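Local coordinates for protein 5-dehydro-2-deoxygluconokinase (Bacillus halodurans C-125, PDB 2QCV) that probably phosphorylates 5-dehydro-2-deoxy-D-gluconate with ATP, giving the 6-phospho sugar acid in the breakdown of myo-inositol, at residues A[133-136]-A[137-140]; A[289-292]-A[293-297]. All coordinates share one frame; numbering follows the deposited sequence.

Contact 1 (A[133-136]-A[137-140]); sequences EAYI and RRSK
R137 folds its side chain back over A134: CA of A134 lies on one face of the guanidinium, 3.6 Å above its plane, and CB of A134 is 3.8 Å from R137 NH2. The small methyl leaves room for this flat group. CG of R137 stands between the backbone N and the carbonyl carbon (chi1 71°), and the chain then runs extended to NE, which carries the guanidinium back along the helix. Next door, R138 brings NH2 to 3.7 Å from CD1 of Y135; the planes are 63° apart and NH2 meets the rim of the ring, not its face, so this is an edge contact.

Backbone bonds set these positions. R137 N donates to E133 O at 3.0 Å, an i to i+4 bond; R138 N then turns to Y135 O. A type I turn from I136 to S139 follows, with S139 N reaching I136 O at 3.1 Å, and leads into strand 139-145. I136 packs on helix 154-167, and the backbone N-H of F63 donates to the hydroxyl of Y135.

E133 is held by a salt bridge to R167 and a bond to N168. One water joins R137 NE to A134 O. Another accepts from R137 NH1 and weakly joins E133 OE2, so these opposite charges, 5.3 Å apart, probably interact through solvent, not as a direct ion pair.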
loop_
_atom_site.group_PDB
_atom_site.type_symbol
_atom_site.label_atom_id
_atom_site.label_comp_id
_atom_site.label_asym_id
_atom_site.label_seq_id
_atom_site.Cartn_x
_atom_site.Cartn_y
_atom_site.Cartn_z
ATOM N N GLU A 133 11.953 28.597 3.804
ATOM C CA GLU A 133 11.718 29.981 3.352
ATOM C C GLU A 133 12.972 30.824 3.257
ATOM O O GLU A 133 13.084 31.623 2.315
ATOM C CB GLU A 133 10.671 30.666 4.232
ATOM C CG GLU A 133 10.259 32.040 3.770
ATOM C CD GLU A 133 9.009 32.519 4.475
ATOM O OE1 GLU A 133 8.525 31.788 5.404
ATOM O OE2 GLU A 133 8.491 33.565 4.058
ATOM N N ALA A 134 13.923 30.633 4.204
ATOM C CA ALA A 134 15.183 31.380 4.225
ATOM C C ALA A 134 16.041 31.090 3.001
ATOM O O ALA A 134 16.809 31.943 2.567
ATOM C CB ALA A 134 15.988 31.082 5.533
ATOM N N TYR A 135 15.857 29.915 2.403
ATOM C CA TYR A 135 16.608 29.536 1.217
ATOM C C TYR A 135 15.940 30.129 0.001
ATOM O O TYR A 135 16.562 30.808 -0.794
ATOM C CB TYR A 135 16.627 28.036 1.091
ATOM C CG TYR A 135 17.546 27.483 0.039
ATOM C CD1 TYR A 135 18.875 27.824 -0.019
ATOM C CD2 TYR A 135 17.074 26.567 -0.896
ATOM C CE1 TYR A 135 19.720 27.234 -0.971
ATOM C CE2 TYR A 135 17.903 26.024 -1.840
ATOM C CZ TYR A 135 19.219 26.332 -1.859
ATOM O OH TYR A 135 20.014 25.716 -2.805
ATOM N N ILE A 136 14.654 29.878 -0.139
ATOM C CA ILE A 136 13.885 30.400 -1.284
ATOM C C ILE A 136 14.020 31.916 -1.461
ATOM O O ILE A 136 14.245 32.415 -2.565
ATOM C CB ILE A 136 12.386 29.985 -1.153
ATOM C CG1 ILE A 136 12.246 28.469 -1.320
ATOM C CG2 ILE A 136 11.482 30.762 -2.135
ATOM C CD1 ILE A 136 10.799 27.915 -1.031
ATOM N N ARG A 137 13.945 32.669 -0.369
ATOM C CA ARG A 137 14.021 34.112 -0.483
ATOM C C ARG A 137 15.356 34.699 -0.961
ATOM O O ARG A 137 15.405 35.880 -1.248
ATOM C CB ARG A 137 13.602 34.783 0.803
ATOM C CG ARG A 137 14.563 34.631 1.899
ATOM C CD ARG A 137 13.924 35.152 3.180
ATOM N NE ARG A 137 14.864 35.042 4.278
ATOM C CZ ARG A 137 14.517 34.884 5.560
ATOM N NH1 ARG A 137 13.240 34.806 5.934
ATOM N NH2 ARG A 137 15.465 34.773 6.477
ATOM N N ARG A 138 16.398 33.877 -1.059
ATOM C CA ARG A 138 17.704 34.304 -1.584
ATOM C C ARG A 138 17.799 34.220 -3.085
ATOM O O ARG A 138 18.860 34.455 -3.659
ATOM C CB ARG A 138 18.774 33.385 -1.016
ATOM C CG ARG A 138 18.701 33.365 0.471
ATOM C CD ARG A 138 20.006 33.129 1.107
ATOM N NE ARG A 138 20.325 31.754 1.295
ATOM C CZ ARG A 138 21.477 31.174 0.955
ATOM N NH1 ARG A 138 22.467 31.814 0.334
ATOM N NH2 ARG A 138 21.619 29.908 1.230
ATOM N N SER A 139 16.700 33.862 -3.722
ATOM C CA SER A 139 16.667 33.664 -5.182
ATOM C C SER A 139 15.788 34.674 -5.941
ATOM O O SER A 139 14.778 35.157 -5.443
ATOM C CB SER A 139 16.203 32.253 -5.514
ATOM O OG SER A 139 16.404 31.972 -6.900
ATOM N N LYS A 140 16.191 34.964 -7.164
ATOM C CA LYS A 140 15.381 35.714 -8.113
ATOM C C LYS A 140 14.128 34.978 -8.529
ATOM O O LYS A 140 13.030 35.578 -8.603
ATOM C CB LYS A 140 16.230 36.037 -9.362
ATOM C CG LYS A 140 17.387 36.980 -9.120
ATOM C CD LYS A 140 18.108 37.337 -10.451
ATOM C CE LYS A 140 19.461 37.940 -10.126
ATOM N NZ LYS A 140 20.087 38.575 -11.303
HETATM O O HOH W 1 10.959 35.847 4.672
HETATM O O HOH W 2 17.553 34.161 3.768
#

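Contact 2 (A[289-292]-A[293-297])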
loop_
_atom_site.group_PDB
_atom_site.type_symbol
_atom_site.label_atom_id
_atom_site.label_comp_id
_atom_site.label_asym_id
_atom_site.label_seq_id
_atom_site.Cartn_x
_atom_site.Cartn_y
_atom_site.Cartn_z
ATOM N N ILE A 289 12.431 39.224 -24.267
ATOM C CA ILE A 289 11.697 37.976 -24.526
ATOM C C ILE A 289 11.979 37.428 -25.908
ATOM O O ILE A 289 12.162 36.215 -26.082
ATOM C CB ILE A 289 10.185 38.182 -24.291
ATOM C CG1 ILE A 289 9.941 38.537 -22.820
ATOM C CG2 ILE A 289 9.374 36.963 -24.753
ATOM C CD1 ILE A 289 8.604 39.149 -22.544
ATOM N N GLU A 290 11.991 38.291 -26.921
ATOM C CA GLU A 290 12.169 37.797 -28.289
ATOM C C GLU A 290 13.507 37.093 -28.453
ATOM O O GLU A 290 13.584 36.006 -29.017
ATOM C CB GLU A 290 12.109 38.933 -29.292
ATOM C CG GLU A 290 12.055 38.450 -30.703
ATOM C CD GLU A 290 11.921 39.634 -31.672
ATOM O OE1 GLU A 290 11.495 40.714 -31.219
ATOM O OE2 GLU A 290 12.309 39.482 -32.839
ATOM N N THR A 291 14.558 37.670 -27.885
ATOM C CA THR A 291 15.857 37.021 -27.905
ATOM C C THR A 291 15.922 35.776 -27.014
ATOM O O THR A 291 16.564 34.796 -27.388
ATOM C CB THR A 291 17.003 37.998 -27.567
ATOM O OG1 THR A 291 17.028 39.048 -28.565
ATOM C CG2 THR A 291 18.359 37.255 -27.579
ATOM N N ALA A 292 15.275 35.822 -25.848
ATOM C CA ALA A 292 15.225 34.669 -24.946
ATOM C C ALA A 292 14.660 33.430 -25.653
ATOM O O ALA A 292 15.138 32.324 -25.441
ATOM C CB ALA A 292 14.444 34.990 -23.669
ATOM N N LEU A 293 13.644 33.612 -26.487
ATOM C CA LEU A 293 13.106 32.500 -27.276
ATOM C C LEU A 293 14.170 31.851 -28.183
ATOM O O LEU A 293 14.171 30.616 -28.345
ATOM C CB LEU A 293 11.892 32.961 -28.083
ATOM C CG LEU A 293 10.628 33.398 -27.342
ATOM C CD1 LEU A 293 9.625 34.056 -28.353
ATOM C CD2 LEU A 293 9.954 32.221 -26.569
ATOM N N LYS A 294 15.095 32.655 -28.721
ATOM C CA LYS A 294 16.163 32.112 -29.573
ATOM C C LYS A 294 17.161 31.320 -28.748
ATOM O O LYS A 294 17.622 30.253 -29.151
ATOM C CB LYS A 294 16.898 33.236 -30.286
ATOM C CG LYS A 294 16.023 34.106 -31.155
ATOM C CD LYS A 294 16.812 35.070 -32.044
ATOM C CE LYS A 294 15.890 36.142 -32.673
ATOM N NZ LYS A 294 14.753 35.515 -33.406
ATOM N N TYR A 295 17.517 31.844 -27.578
ATOM C CA TYR A 295 18.379 31.119 -26.672
ATOM C C TYR A 295 17.797 29.767 -26.281
ATOM O O TYR A 295 18.526 28.802 -26.301
ATOM C CB TYR A 295 18.701 31.949 -25.424
ATOM C CG TYR A 295 19.852 32.897 -25.623
ATOM C CD1 TYR A 295 19.708 34.073 -26.392
ATOM C CD2 TYR A 295 21.081 32.662 -25.014
ATOM C CE1 TYR A 295 20.751 34.938 -26.553
ATOM C CE2 TYR A 295 22.178 33.565 -25.192
ATOM C CZ TYR A 295 21.984 34.692 -25.958
ATOM O OH TYR A 295 23.000 35.601 -26.166
ATOM N N GLY A 296 16.506 29.691 -25.955
ATOM C CA GLY A 296 15.908 28.421 -25.543
ATOM C C GLY A 296 15.916 27.447 -26.721
ATOM O O GLY A 296 16.293 26.277 -26.588
ATOM N N SER A 297 15.524 27.949 -27.882
ATOM C CA SER A 297 15.479 27.109 -29.058
ATOM C C SER A 297 16.854 26.607 -29.495
ATOM O O SER A 297 17.010 25.427 -29.850
ATOM C CB SER A 297 14.807 27.856 -30.218
ATOM O OG SER A 297 13.605 28.431 -29.803
HETATM O O HOH W 3 12.796 35.032 -31.439
HETATM O O HOH W 4 13.015 37.562 -34.392
#
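T291 and Y295 lie side by side one helical turn apart, the methyl CG2 of T291 meeting CE1 of the Y295 ring at 3.5 Å. Between their backbones, Y295 N donates to T291 O at 3.1 Å, in the carbonyl plane and nearly straight (163°); the same oxygen takes a weak second bond from K294 N and lies at the ring's edge. L293 N to I289 O and G296 N to A292 O continue the ladder. These are the i to i+4 bonds of helix 289-305, which packs in this PfkB-family kinase against helices 271-284 and 316-325, with I289 and L293 turned to strand 246-250. Small A292 suits the close approach of F279 and A282.

L293 O is gripped twice, by S297 N and by S297 OG at 2.7 Å, from opposite faces of its plane; this satisfies the buried serine hydroxyl. The phenol of Y295 bonds to E320, and a phenylalanine in its place would probably leave the E320 carboxylate without this hydroxyl partner. On the more exposed side, K294 NZ, turned back by its last torsion (chi4 -54°), donates to two waters: one donates onward to E290 O, the other to E290 OE2 at 2.6 Å.

In the fold
Contact 1 closes before contact 2 opens along the chain, and the two lie apart in one PfkB-type fold, their centres 26 Å apart and their nearest atoms about 14 Å. Both border the nine-stranded sheet, at different places. Residues 133-140 lead into strand 139-145, which lies between strands 12-17 and 171-175 in the middle of the sheet, whereas helix 289-305, which holds 289-297, leans on strand 246-250 in the antiparallel portion, next to strand 255-258, the outermost there within this chain. The two helical segments are thus fixed to separate parts of one sheet, one at the start of a central parallel strand and one on the antiparallel end, with no direct link between them.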